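Local coordinates for protein leucine--tRNA ligase (Agrobacterium radiobacter, PDB 5AH5) that probably attaches leucine to tRNA(Leu) at the expense of ATP, as a class I aminoacyl-tRNA synthetase that provides resistance to a leucyl-tRNA synthetase-directed toxin, at residues L623-R628 with V688-Y693; I645-C650 with N745-Q750; I754-Q759 with M768-N773. All blocks are in the same frame, centred on the assembly; numbering follows the deposited sequence.

Interaction 1 of 3, residues L623-R628 with V688-Y693. With nucleotides of chain D.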
loop_
_atom_site.group_PDB
_atom_site.type_symbol
_atom_site.label_atom_id
_atom_site.label_comp_id
_atom_site.label_asym_id
_atom_site.label_seq_id
_atom_site.Cartn_x
_atom_site.Cartn_y
_atom_site.Cartn_z
ATOM N N LEU B 623 -18.061 0.592 -25.925
ATOM C CA LEU B 623 -17.222 1.555 -26.615
ATOM C C LEU B 623 -17.565 1.694 -28.085
ATOM O O LEU B 623 -17.585 2.813 -28.573
ATOM C CB LEU B 623 -15.719 1.288 -26.382
ATOM C CG LEU B 623 -15.279 1.442 -24.897
ATOM C CD1 LEU B 623 -13.855 0.851 -24.581
ATOM C CD2 LEU B 623 -15.340 2.882 -24.455
ATOM N N GLU B 624 -17.923 0.599 -28.767
ATOM C CA GLU B 624 -18.400 0.706 -30.133
ATOM C C GLU B 624 -19.756 1.482 -30.189
ATOM O O GLU B 624 -19.999 2.194 -31.130
ATOM C CB GLU B 624 -18.541 -0.688 -30.784
ATOM C CG GLU B 624 -17.245 -1.322 -31.288
ATOM C CD GLU B 624 -17.311 -2.842 -31.477
ATOM O OE1 GLU B 624 -18.427 -3.433 -31.490
ATOM O OE2 GLU B 624 -16.217 -3.474 -31.597
ATOM N N ARG B 625 -20.598 1.338 -29.176
ATOM C CA ARG B 625 -21.848 2.059 -29.113
ATOM C C ARG B 625 -21.619 3.572 -28.896
ATOM O O ARG B 625 -22.357 4.397 -29.466
ATOM C CB ARG B 625 -22.739 1.457 -28.018
ATOM C CG ARG B 625 -24.011 2.238 -27.638
ATOM C CD ARG B 625 -24.693 1.493 -26.484
ATOM N NE ARG B 625 -25.736 2.217 -25.779
ATOM C CZ ARG B 625 -26.995 2.370 -26.203
ATOM N NH1 ARG B 625 -27.375 1.920 -27.388
ATOM N NH2 ARG B 625 -27.880 3.020 -25.433
ATOM N N VAL B 626 -20.609 3.941 -28.099
ATOM C CA VAL B 626 -20.119 5.340 -28.111
ATOM C C VAL B 626 -19.651 5.800 -29.502
ATOM O O VAL B 626 -20.029 6.887 -29.972
ATOM C CB VAL B 626 -19.068 5.616 -27.031
ATOM C CG1 VAL B 626 -18.549 7.036 -27.095
ATOM C CG2 VAL B 626 -19.653 5.372 -25.650
ATOM N N CYS B 627 -18.850 4.990 -30.184
ATOM C CA CYS B 627 -18.350 5.370 -31.505
ATOM C C CYS B 627 -19.532 5.605 -32.447
ATOM O O CYS B 627 -19.541 6.590 -33.169
ATOM C CB CYS B 627 -17.356 4.341 -32.105
ATOM S SG CYS B 627 -15.830 4.193 -31.110
ATOM N N ARG B 628 -20.496 4.687 -32.449
ATOM C CA ARG B 628 -21.646 4.792 -33.355
ATOM C C ARG B 628 -22.534 6.061 -33.125
ATOM O O ARG B 628 -23.055 6.646 -34.076
ATOM C CB ARG B 628 -22.463 3.500 -33.374
ATOM C CG ARG B 628 -21.821 2.390 -34.247
ATOM C CD ARG B 628 -22.774 1.233 -34.496
ATOM N NE ARG B 628 -23.370 0.882 -33.221
ATOM C CZ ARG B 628 -22.863 0.013 -32.346
ATOM N NH1 ARG B 628 -21.772 -0.679 -32.628
ATOM N NH2 ARG B 628 -23.472 -0.187 -31.183
ATOM N N VAL B 688 -25.295 8.824 -19.481
ATOM C CA VAL B 688 -25.294 9.929 -20.460
ATOM C C VAL B 688 -25.404 9.418 -21.861
ATOM O O VAL B 688 -26.129 9.995 -22.706
ATOM C CB VAL B 688 -24.056 10.835 -20.278
ATOM C CG1 VAL B 688 -23.807 11.754 -21.452
ATOM C CG2 VAL B 688 -24.196 11.609 -18.967
ATOM N N THR B 689 -24.678 8.337 -22.142
ATOM C CA THR B 689 -24.704 7.760 -23.443
ATOM C C THR B 689 -26.132 7.291 -23.766
ATOM O O THR B 689 -26.598 7.500 -24.846
ATOM C CB THR B 689 -23.722 6.549 -23.537
ATOM O OG1 THR B 689 -22.414 6.960 -23.068
ATOM C CG2 THR B 689 -23.699 5.985 -24.923
ATOM N N ASN B 690 -26.793 6.627 -22.836
ATOM C CA ASN B 690 -28.174 6.177 -23.081
ATOM C C ASN B 690 -29.094 7.360 -23.303
ATOM O O ASN B 690 -29.904 7.322 -24.212
ATOM C CB ASN B 690 -28.689 5.303 -21.968
ATOM C CG ASN B 690 -27.870 4.037 -21.806
ATOM O OD1 ASN B 690 -27.301 3.507 -22.770
ATOM N ND2 ASN B 690 -27.834 3.533 -20.586
ATOM N N LEU B 691 -28.860 8.427 -22.543
ATOM C CA LEU B 691 -29.627 9.654 -22.614
ATOM C C LEU B 691 -29.586 10.215 -23.977
ATOM O O LEU B 691 -30.646 10.600 -24.540
ATOM C CB LEU B 691 -29.122 10.693 -21.622
ATOM C CG LEU B 691 -29.870 12.031 -21.649
ATOM C CD1 LEU B 691 -31.289 11.807 -21.121
ATOM C CD2 LEU B 691 -29.119 13.091 -20.860
ATOM N N LEU B 692 -28.386 10.238 -24.554
ATOM C CA LEU B 692 -28.218 10.821 -25.871
ATOM C C LEU B 692 -28.776 9.965 -27.008
ATOM O O LEU B 692 -29.160 10.495 -28.065
ATOM C CB LEU B 692 -26.757 11.166 -26.121
ATOM C CG LEU B 692 -26.172 12.241 -25.212
ATOM C CD1 LEU B 692 -24.735 12.513 -25.619
ATOM C CD2 LEU B 692 -26.996 13.518 -25.265
ATOM N N TYR B 693 -28.772 8.646 -26.852
ATOM C CA TYR B 693 -29.433 7.778 -27.837
ATOM C C TYR B 693 -30.956 8.065 -27.877
ATOM O O TYR B 693 -31.565 8.055 -28.938
ATOM C CB TYR B 693 -29.195 6.295 -27.519
ATOM C CG TYR B 693 -28.025 5.744 -28.307
ATOM C CD1 TYR B 693 -28.156 5.413 -29.675
ATOM C CD2 TYR B 693 -26.778 5.660 -27.735
ATOM C CE1 TYR B 693 -27.063 4.964 -30.415
ATOM C CE2 TYR B 693 -25.701 5.164 -28.446
ATOM C CZ TYR B 693 -25.839 4.824 -29.769
ATOM O OH TYR B 693 -24.720 4.386 -30.433
ATOM P P G D 41 -27.018 -0.643 -30.158
ATOM O OP1 G D 41 -26.206 0.532 -29.699
ATOM O OP2 G D 41 -27.004 -1.888 -29.382
ATOM O "O5'" G D 41 -28.539 -0.188 -30.266
ATOM C "C5'" G D 41 -28.863 1.077 -30.894
ATOM C "C4'" G D 41 -30.360 1.185 -31.116
ATOM O "O4'" G D 41 -30.805 0.058 -31.929
ATOM C "C3'" G D 41 -31.223 1.104 -29.865
ATOM O "O3'" G D 41 -31.309 2.376 -29.225
ATOM C "C2'" G D 41 -32.545 0.620 -30.446
ATOM O "O2'" G D 41 -33.227 1.625 -31.161
ATOM C "C1'" G D 41 -32.062 -0.396 -31.477
ATOM N N9 G D 41 -31.936 -1.784 -31.020
ATOM C C8 G D 41 -30.783 -2.497 -30.785
ATOM N N7 G D 41 -31.006 -3.738 -30.443
ATOM C C5 G D 41 -32.389 -3.854 -30.459
ATOM C C6 G D 41 -33.217 -4.959 -30.148
ATOM O O6 G D 41 -32.885 -6.090 -29.780
ATOM N N1 G D 41 -34.566 -4.637 -30.265
ATOM C C2 G D 41 -35.054 -3.414 -30.652
ATOM N N2 G D 41 -36.389 -3.304 -30.725
ATOM N N3 G D 41 -34.290 -2.374 -30.947
ATOM C C4 G D 41 -32.978 -2.658 -30.813
ATOM P P C D 42 -31.413 2.474 -27.643
ATOM O OP1 C D 42 -31.604 3.901 -27.285
ATOM O OP2 C D 42 -30.272 1.728 -27.054
ATOM O "O5'" C D 42 -32.721 1.619 -27.311
ATOM C "C5'" C D 42 -34.015 2.112 -27.658
ATOM C "C4'" C D 42 -35.090 1.101 -27.347
ATOM O "O4'" C D 42 -34.877 -0.134 -28.089
ATOM C "C3'" C D 42 -35.184 0.583 -25.927
ATOM O "O3'" C D 42 -35.681 1.475 -24.925
ATOM C "C2'" C D 42 -36.125 -0.601 -26.132
ATOM O "O2'" C D 42 -37.472 -0.169 -26.132
ATOM C "C1'" C D 42 -35.634 -1.171 -27.473
ATOM N N1 C D 42 -34.781 -2.369 -27.283
ATOM C C2 C D 42 -35.397 -3.603 -27.022
ATOM O O2 C D 42 -36.628 -3.673 -27.025
ATOM N N3 C D 42 -34.631 -4.692 -26.796
ATOM C C4 C D 42 -33.301 -4.583 -26.792
ATOM N N4 C D 42 -32.584 -5.688 -26.567
ATOM C C5 C D 42 -32.645 -3.337 -27.030
ATOM C C6 C D 42 -33.417 -2.263 -27.256
ATOM P P U D 40 -24.246 -5.479 -31.433
ATOM O OP1 U D 40 -23.162 -4.896 -30.629
ATOM O OP2 U D 40 -25.080 -6.555 -30.848
ATOM O "O5'" U D 40 -25.246 -4.323 -31.881
ATOM C "C5'" U D 40 -24.828 -3.316 -32.816
ATOM C "C4'" U D 40 -26.010 -2.540 -33.353
ATOM O "O4'" U D 40 -26.750 -3.312 -34.344
ATOM C "C3'" U D 40 -27.064 -2.090 -32.349
ATOM O "O3'" U D 40 -26.612 -0.925 -31.667
ATOM C "C2'" U D 40 -28.249 -1.854 -33.271
ATOM O "O2'" U D 40 -28.114 -0.690 -34.050
ATOM C "C1'" U D 40 -28.140 -3.071 -34.183
ATOM N N1 U D 40 -28.771 -4.280 -33.627
ATOM C C2 U D 40 -30.149 -4.371 -33.694
ATOM O O2 U D 40 -30.849 -3.488 -34.154
ATOM N N3 U D 40 -30.678 -5.527 -33.174
ATOM C C4 U D 40 -29.991 -6.584 -32.610
ATOM O O4 U D 40 -30.614 -7.556 -32.180
ATOM C C5 U D 40 -28.571 -6.413 -32.571
ATOM C C6 U D 40 -28.022 -5.297 -33.071
HETATM O O HOH W 1 -24.666 3.089 -23.414
HETATM O O HOH W 2 -25.361 1.947 -31.648
#
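Asn690 OD1 is gripped by two donors: Arg625 NH2 at 2.8 Å, with OD1 close to the guanidinium plane, and water 1, which in turn accepts from Arg625 NE. One edge of the guanidinium is thereby fixed to the amide. Arg625 CG stands anti to the backbone N (chi1 170°) and the chain runs extended as far as NE; beyond it the guanidinium lies over one face of the Tyr693 ring. There it stacks flat on the ring, its plane within 10° of it and the two centres 4.1 Å apart, an off-centre cation-pi contact with Tyr693 CD2 over the middle of the guanidinium. Arg625 CG also packs on Tyr693 CE2 at 3.5 Å, and Tyr693 OH donates to Arg625 O at 2.6 Å, so the tyrosine clasps both backbone and side chain. Oriented this way, Arg625 NH1 reaches two tRNA phosphates, G41 OP1 and C42 OP2 of chain D, each at 2.9 Å. Arg628 NH2 adds a bond to the same G41 OP1 at 3.2 Å, and water 2 joins Arg628 NE, Tyr693 OH and that phosphate. Deeper in, Val626 CG2 rests on Thr689, whose hydroxyl bonds to Ile685 O. Segments 623-628 and 688-693, on helices 617-632 and 678-695, run at 40° to each other in the helical anticodon-binding region, with helix 720-729 behind Val626 and helices 653-674 and 701-715 behind Val688 and Leu692.

Interaction 2 of 3, residues I645-C650 with N745-Q750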
loop_
_atom_site.group_PDB
_atom_site.type_symbol
_atom_site.label_atom_id
_atom_site.label_comp_id
_atom_site.label_asym_id
_atom_site.label_seq_id
_atom_site.Cartn_x
_atom_site.Cartn_y
_atom_site.Cartn_z
ATOM N N ILE B 645 -22.018 22.577 -23.126
ATOM C CA ILE B 645 -23.318 23.218 -23.351
ATOM C C ILE B 645 -23.350 24.580 -22.662
ATOM O O ILE B 645 -23.116 24.657 -21.458
ATOM C CB ILE B 645 -24.444 22.330 -22.768
ATOM C CG1 ILE B 645 -24.426 20.945 -23.455
ATOM C CG2 ILE B 645 -25.808 23.019 -22.909
ATOM C CD1 ILE B 645 -25.288 19.925 -22.753
ATOM N N CYS B 646 -23.624 25.647 -23.407
ATOM C CA CYS B 646 -23.956 26.968 -22.786
ATOM C C CYS B 646 -25.504 27.215 -22.652
ATOM O O CYS B 646 -26.268 26.737 -23.490
ATOM C CB CYS B 646 -23.321 28.090 -23.590
ATOM S SG CYS B 646 -21.517 28.136 -23.498
ATOM N N PRO B 647 -25.948 27.974 -21.627
ATOM C CA PRO B 647 -27.405 28.281 -21.409
ATOM C C PRO B 647 -28.119 28.782 -22.664
ATOM O O PRO B 647 -29.196 28.277 -22.979
ATOM C CB PRO B 647 -27.396 29.356 -20.330
ATOM C CG PRO B 647 -26.098 29.205 -19.638
ATOM C CD PRO B 647 -25.105 28.575 -20.573
ATOM N N ASP B 648 -27.475 29.675 -23.417
ATOM C CA ASP B 648 -27.977 30.179 -24.728
ATOM C C ASP B 648 -28.121 29.145 -25.843
ATOM O O ASP B 648 -28.785 29.409 -26.834
ATOM C CB ASP B 648 -27.094 31.346 -25.264
ATOM C CG ASP B 648 -27.240 32.652 -24.447
ATOM O OD1 ASP B 648 -27.995 32.665 -23.439
ATOM O OD2 ASP B 648 -26.583 33.664 -24.819
ATOM N N ASP B 649 -27.464 27.996 -25.726
ATOM C CA ASP B 649 -27.673 26.901 -26.681
ATOM C C ASP B 649 -29.055 26.185 -26.489
ATOM O O ASP B 649 -29.564 25.583 -27.423
ATOM C CB ASP B 649 -26.547 25.852 -26.565
ATOM C CG ASP B 649 -25.087 26.452 -26.661
ATOM O OD1 ASP B 649 -24.827 27.365 -27.474
ATOM O OD2 ASP B 649 -24.187 25.940 -25.933
ATOM N N CYS B 650 -29.588 26.175 -25.271
ATOM C CA CYS B 650 -30.833 25.502 -24.935
ATOM C C CYS B 650 -32.103 26.287 -25.400
ATOM O O CYS B 650 -32.503 27.290 -24.785
ATOM C CB CYS B 650 -30.916 25.291 -23.418
ATOM S SG CYS B 650 -29.615 24.226 -22.752
ATOM N N ASN B 745 -21.410 23.988 -15.154
ATOM C CA ASN B 745 -22.065 25.268 -15.437
ATOM C C ASN B 745 -23.309 25.359 -14.542
ATOM O O ASN B 745 -24.281 24.646 -14.781
ATOM C CB ASN B 745 -22.406 25.374 -16.909
ATOM C CG ASN B 745 -22.966 26.741 -17.260
ATOM O OD1 ASN B 745 -23.885 27.265 -16.593
ATOM N ND2 ASN B 745 -22.421 27.324 -18.287
ATOM N N GLU B 746 -23.204 26.145 -13.464
ATOM C CA GLU B 746 -24.243 26.238 -12.408
ATOM C C GLU B 746 -25.611 26.797 -12.893
ATOM O O GLU B 746 -26.607 26.552 -12.254
ATOM C CB GLU B 746 -23.754 27.077 -11.205
ATOM C CG GLU B 746 -23.014 26.280 -10.123
ATOM C CD GLU B 746 -23.954 25.479 -9.211
ATOM O OE1 GLU B 746 -25.096 25.939 -8.935
ATOM O OE2 GLU B 746 -23.553 24.379 -8.754
ATOM N N ARG B 747 -25.630 27.506 -14.016
ATOM C CA ARG B 747 -26.889 27.866 -14.712
ATOM C C ARG B 747 -27.644 26.629 -15.250
ATOM O O ARG B 747 -28.860 26.710 -15.427
ATOM C CB ARG B 747 -26.690 28.820 -15.929
ATOM C CG ARG B 747 -25.824 30.069 -15.773
ATOM C CD ARG B 747 -26.562 31.404 -15.853
ATOM N NE ARG B 747 -27.501 31.521 -16.969
ATOM C CZ ARG B 747 -27.309 32.179 -18.120
ATOM N NH1 ARG B 747 -26.176 32.835 -18.402
ATOM N NH2 ARG B 747 -28.280 32.163 -19.030
ATOM N N LEU B 748 -26.950 25.522 -15.559
ATOM C CA LEU B 748 -27.620 24.384 -16.198
ATOM C C LEU B 748 -27.921 23.226 -15.299
ATOM O O LEU B 748 -28.556 22.284 -15.735
ATOM C CB LEU B 748 -26.854 23.956 -17.412
ATOM C CG LEU B 748 -26.779 25.031 -18.471
ATOM C CD1 LEU B 748 -25.656 24.728 -19.427
ATOM C CD2 LEU B 748 -28.122 25.121 -19.226
ATOM N N VAL B 749 -27.567 23.340 -14.029
ATOM C CA VAL B 749 -27.673 22.262 -13.059
ATOM C C VAL B 749 -29.087 21.946 -12.584
ATOM O O VAL B 749 -29.380 20.768 -12.273
ATOM C CB VAL B 749 -26.798 22.580 -11.805
ATOM C CG1 VAL B 749 -27.062 21.634 -10.626
ATOM C CG2 VAL B 749 -25.344 22.517 -12.204
ATOM N N GLN B 750 -29.946 22.968 -12.432
ATOM C CA GLN B 750 -31.392 22.709 -12.182
ATOM C C GLN B 750 -32.022 22.937 -13.492
ATOM O O GLN B 750 -31.674 23.892 -14.176
ATOM C CB GLN B 750 -32.018 23.669 -11.198
ATOM C CG GLN B 750 -31.459 23.622 -9.789
ATOM C CD GLN B 750 -31.726 24.921 -9.045
ATOM O OE1 GLN B 750 -31.520 26.023 -9.582
ATOM N NE2 GLN B 750 -32.187 24.803 -7.800
#
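Arg747 folds over the ring of Pro647, and nearly its whole side chain takes part. Its CB lies 3.8 Å from Pro647 CG, and its CG keeps to the same ring atom. Bends at chi2 and chi3 then turn the chain back, bringing NE to 3.8 Å from Pro647 CG. CZ sits about equally near Pro647 CB and CG, and NH2 ends 3.2 Å from Pro647 CB. One face of the guanidinium thus lies on the proline, with Pro647 CG over its centre. Asp648 OD1 is 4.4 Å from Arg747 NH2, beyond a salt bridge, so any attraction is probably modest. Arg747 also touches a crystal neighbour, which may influence this pose.

Leu748 makes the buried half of the contact. Its CD1 meets Ile645 CG2 at 3.9 Å, while CD2 meets Cys650 SG at 3.9 Å. Asn745 ND2 approaches Pro647 CD tip to tip, at 3.7 Å. A type I turn from Asn745 to Leu748 presents these side chains to the short 3-10 turn 647-649. Both loops lean on helix 653-674: Ile645 on Ala659, Cys650 and Leu748 on Arg656, with Asn745 N bonded to Gln663; helix 701-715 borders Ile645 and Asp649.

Interaction 3 of 3, residues I754-Q759 with M768-N773. With SO4 (sulfate ion), chain K; nucleotides of chain D.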
loop_
_atom_site.group_PDB
_atom_site.type_symbol
_atom_site.label_atom_id
_atom_site.label_comp_id
_atom_site.label_asym_id
_atom_site.label_seq_id
_atom_site.Cartn_x
_atom_site.Cartn_y
_atom_site.Cartn_z
ATOM N N ILE B 754 -38.732 19.995 -10.957
ATOM C CA ILE B 754 -38.111 19.061 -10.033
ATOM C C ILE B 754 -39.113 17.967 -9.653
ATOM O O ILE B 754 -40.289 18.260 -9.434
ATOM C CB ILE B 754 -37.573 19.875 -8.854
ATOM C CG1 ILE B 754 -36.102 20.167 -9.170
ATOM C CG2 ILE B 754 -37.701 19.178 -7.497
ATOM C CD1 ILE B 754 -35.463 21.212 -8.287
ATOM N N VAL B 755 -38.655 16.714 -9.655
ATOM C CA VAL B 755 -39.406 15.597 -9.099
ATOM C C VAL B 755 -39.086 15.547 -7.599
ATOM O O VAL B 755 -37.942 15.415 -7.184
ATOM C CB VAL B 755 -39.097 14.279 -9.811
ATOM C CG1 VAL B 755 -39.827 13.111 -9.157
ATOM C CG2 VAL B 755 -39.480 14.376 -11.302
ATOM N N LEU B 756 -40.108 15.728 -6.768
ATOM C CA LEU B 756 -39.907 15.794 -5.301
ATOM C C LEU B 756 -40.647 14.627 -4.634
ATOM O O LEU B 756 -41.841 14.570 -4.744
ATOM C CB LEU B 756 -40.494 17.130 -4.800
ATOM C CG LEU B 756 -40.174 17.611 -3.383
ATOM C CD1 LEU B 756 -38.733 18.080 -3.294
ATOM C CD2 LEU B 756 -41.109 18.746 -2.974
ATOM N N PRO B 757 -39.949 13.697 -3.957
ATOM C CA PRO B 757 -40.709 12.693 -3.202
ATOM C C PRO B 757 -41.407 13.297 -1.980
ATOM O O PRO B 757 -40.880 14.246 -1.349
ATOM C CB PRO B 757 -39.642 11.681 -2.758
ATOM C CG PRO B 757 -38.329 12.457 -2.788
ATOM C CD PRO B 757 -38.500 13.427 -3.933
ATOM N N VAL B 758 -42.570 12.732 -1.659
ATOM C CA VAL B 758 -43.368 13.136 -0.535
ATOM C C VAL B 758 -43.475 11.984 0.423
ATOM O O VAL B 758 -43.887 10.891 0.039
ATOM C CB VAL B 758 -44.757 13.476 -1.049
ATOM C CG1 VAL B 758 -45.666 13.899 0.099
ATOM C CG2 VAL B 758 -44.627 14.559 -2.121
ATOM N N GLN B 759 -43.056 12.212 1.650
ATOM C CA GLN B 759 -43.275 11.297 2.759
ATOM C C GLN B 759 -44.409 11.782 3.683
ATOM O O GLN B 759 -44.628 12.946 3.810
ATOM C CB GLN B 759 -42.026 11.173 3.585
ATOM C CG GLN B 759 -40.883 10.444 2.868
ATOM C CD GLN B 759 -39.548 10.554 3.590
ATOM O OE1 GLN B 759 -39.296 11.503 4.319
ATOM N NE2 GLN B 759 -38.659 9.600 3.328
ATOM N N MET B 768 -44.064 14.153 -6.813
ATOM C CA MET B 768 -44.772 15.311 -7.273
ATOM C C MET B 768 -43.717 16.082 -8.111
ATOM O O MET B 768 -42.563 16.198 -7.724
ATOM C CB MET B 768 -45.165 16.068 -6.003
ATOM C CG MET B 768 -45.734 17.430 -6.129
ATOM S SD MET B 768 -45.806 18.247 -4.530
ATOM C CE MET B 768 -44.114 18.382 -3.990
ATOM N N THR B 769 -44.108 16.546 -9.272
ATOM C CA THR B 769 -43.265 17.403 -10.110
ATOM C C THR B 769 -43.701 18.837 -9.947
ATOM O O THR B 769 -44.888 19.142 -10.132
ATOM C CB THR B 769 -43.407 16.977 -11.561
ATOM O OG1 THR B 769 -43.046 15.603 -11.622
ATOM C CG2 THR B 769 -42.482 17.761 -12.485
ATOM N N ILE B 770 -42.773 19.713 -9.578
ATOM C CA ILE B 770 -43.086 21.129 -9.402
ATOM C C ILE B 770 -42.013 21.977 -10.095
ATOM O O ILE B 770 -40.912 21.511 -10.244
ATOM C CB ILE B 770 -43.065 21.533 -7.906
ATOM C CG1 ILE B 770 -41.883 20.891 -7.188
ATOM C CG2 ILE B 770 -44.378 21.110 -7.250
ATOM C CD1 ILE B 770 -41.487 21.555 -5.904
ATOM N N PRO B 771 -42.310 23.233 -10.425
ATOM C CA PRO B 771 -41.296 24.209 -10.819
ATOM C C PRO B 771 -40.253 24.383 -9.774
ATOM O O PRO B 771 -40.564 24.299 -8.584
ATOM C CB PRO B 771 -42.055 25.535 -10.916
ATOM C CG PRO B 771 -43.517 25.191 -10.945
ATOM C CD PRO B 771 -43.679 23.799 -10.394
ATOM N N VAL B 772 -39.008 24.608 -10.216
ATOM C CA VAL B 772 -37.906 24.998 -9.338
ATOM C C VAL B 772 -38.227 26.386 -8.739
ATOM O O VAL B 772 -38.924 27.201 -9.382
ATOM C CB VAL B 772 -36.586 25.015 -10.171
ATOM C CG1 VAL B 772 -35.431 25.615 -9.389
ATOM C CG2 VAL B 772 -36.255 23.606 -10.575
ATOM N N ASN B 773 -37.734 26.665 -7.535
ATOM C CA ASN B 773 -38.001 27.974 -6.838
ATOM C C ASN B 773 -39.439 28.248 -6.490
ATOM O O ASN B 773 -39.827 29.422 -6.329
ATOM C CB ASN B 773 -37.540 29.190 -7.659
ATOM C CG ASN B 773 -36.115 29.070 -8.107
ATOM O OD1 ASN B 773 -35.228 28.810 -7.281
ATOM N ND2 ASN B 773 -35.876 29.240 -9.423
HETATM S S SO4 K . -46.789 14.543 -11.004
HETATM O O1 SO4 K . -46.565 13.277 -10.255
HETATM O O2 SO4 K . -47.034 15.749 -10.153
HETATM O O3 SO4 K . -47.882 14.338 -11.990
HETATM O O4 SO4 K . -45.539 14.772 -11.769
ATOM P P U D 20 -34.106 9.246 -1.124
ATOM O OP1 U D 20 -33.928 7.960 -0.410
ATOM O OP2 U D 20 -33.237 9.633 -2.217
ATOM O "O5'" U D 20 -35.588 9.392 -1.662
ATOM C "C5'" U D 20 -36.695 9.018 -0.829
ATOM C "C4'" U D 20 -37.562 8.050 -1.580
ATOM O "O4'" U D 20 -38.077 8.727 -2.756
ATOM C "C3'" U D 20 -36.860 6.790 -2.083
ATOM O "O3'" U D 20 -37.733 5.666 -1.976
ATOM C "C2'" U D 20 -36.576 7.122 -3.551
ATOM O "O2'" U D 20 -36.457 6.002 -4.385
ATOM C "C1'" U D 20 -37.804 7.962 -3.913
ATOM N N1 U D 20 -37.575 8.890 -5.029
ATOM C C2 U D 20 -38.288 8.702 -6.187
ATOM O O2 U D 20 -39.127 7.839 -6.307
ATOM N N3 U D 20 -38.003 9.592 -7.192
ATOM C C4 U D 20 -37.094 10.627 -7.161
ATOM O O4 U D 20 -36.969 11.356 -8.142
ATOM C C5 U D 20 -36.397 10.764 -5.925
ATOM C C6 U D 20 -36.640 9.898 -4.931
ATOM P P G D 19 -29.090 9.730 2.665
ATOM O OP1 G D 19 -28.956 8.402 2.066
ATOM O OP2 G D 19 -28.363 10.906 2.217
ATOM O "O5'" G D 19 -30.639 10.130 2.509
ATOM C "C5'" G D 19 -31.691 9.128 2.581
ATOM C "C4'" G D 19 -33.012 9.733 2.140
ATOM O "O4'" G D 19 -33.408 10.727 3.120
ATOM C "C3'" G D 19 -32.941 10.478 0.802
ATOM O "O3'" G D 19 -34.064 10.359 -0.011
ATOM C "C2'" G D 19 -32.822 11.930 1.214
ATOM O "O2'" G D 19 -33.183 12.908 0.275
ATOM C "C1'" G D 19 -33.706 11.940 2.450
ATOM N N9 G D 19 -33.485 13.035 3.384
ATOM C C8 G D 19 -32.385 13.852 3.493
ATOM N N7 G D 19 -32.483 14.714 4.468
ATOM C C5 G D 19 -33.712 14.435 5.053
ATOM C C6 G D 19 -34.360 15.033 6.166
ATOM O O6 G D 19 -33.952 15.937 6.903
ATOM N N1 G D 19 -35.597 14.449 6.409
ATOM C C2 G D 19 -36.140 13.414 5.689
ATOM N N2 G D 19 -37.349 12.974 6.091
ATOM N N3 G D 19 -35.549 12.854 4.647
ATOM C C4 G D 19 -34.343 13.404 4.394
#
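Ile754 and Leu756 pair with Ile770 and Met768 as antiparallel hydrogen-bonded pairs on either side of the non-hydrogen-bonded pair Val755 and Thr769. Ile754 N donates to Ile770 O at 2.7 Å and Ile770 N returns a bond to Ile754 O at 2.9 Å. Leu756 N reaches Met768 O at 2.7 Å, but the reciprocal bond, from Met768 N to Leu756 O at 3.1 Å, is more bent (140° at the hydrogen). The short segments 754-759 and 768-771 run at 134° to each other, antiparallel but clearly twisted. Thr769 CA adds a C-H...O contact to Ile754 O.

On the face carrying Ile754, Leu756, Met768 and Ile770 the contact is apolar. Leu756 and Met768 lie side by side, pointing the same way, and Leu756 CD2 meets Ile770 CD1 at 4.1 Å. Past the paired residues, Ile754 CD1 presses on Val772 CG2, a tight 3.4 Å. Helix 776-785 covers Leu756, Val758 and Met768, while strand 808-813 pairs with 753-760 along its other edge.

The other face carries Val755 and Thr769. Thr769 OG1, anti to the carbonyl carbon (chi1 -57°), donates to a sulfate O4 at 2.6 Å, and Thr769 N also bonds to the ion, which probably comes from the crystallisation liquor. Val755 CG1 and the ring of Pro757 touch U20 of chain D, and Gln759 OE1 accepts from N2 of G19 of chain D at 3.0 Å.

The chemistry implies a division of labour: aliphatic groups anchor the hairpin to its helix, while segment 754-759 offers the tRNA mainly van der Waals surface and one base-directed acceptor, without a charged side chain among these residues.

How the interactions relate
The three contacts follow the C-terminal part of the chain from helices to a small sheet. Interaction 1 joins two helices at the tRNA backbone and relies on cations, phosphates and water. Interaction 2 ties two loops against helix 653-674, the same helix that backs 688-693; it is mostly nonpolar, and its nearest atom is about 10 Å from the nucleic acid. Interaction 3 instead rests on main-chain bonds, with a largely buried apolar face and a more exposed one near other tRNA nucleotides. All are only partly buried. Interactions 2 and 3 touch through Gln750 NE2 and Val772 CG1, whereas interactions 1 and 2 interleave along the chain without touching.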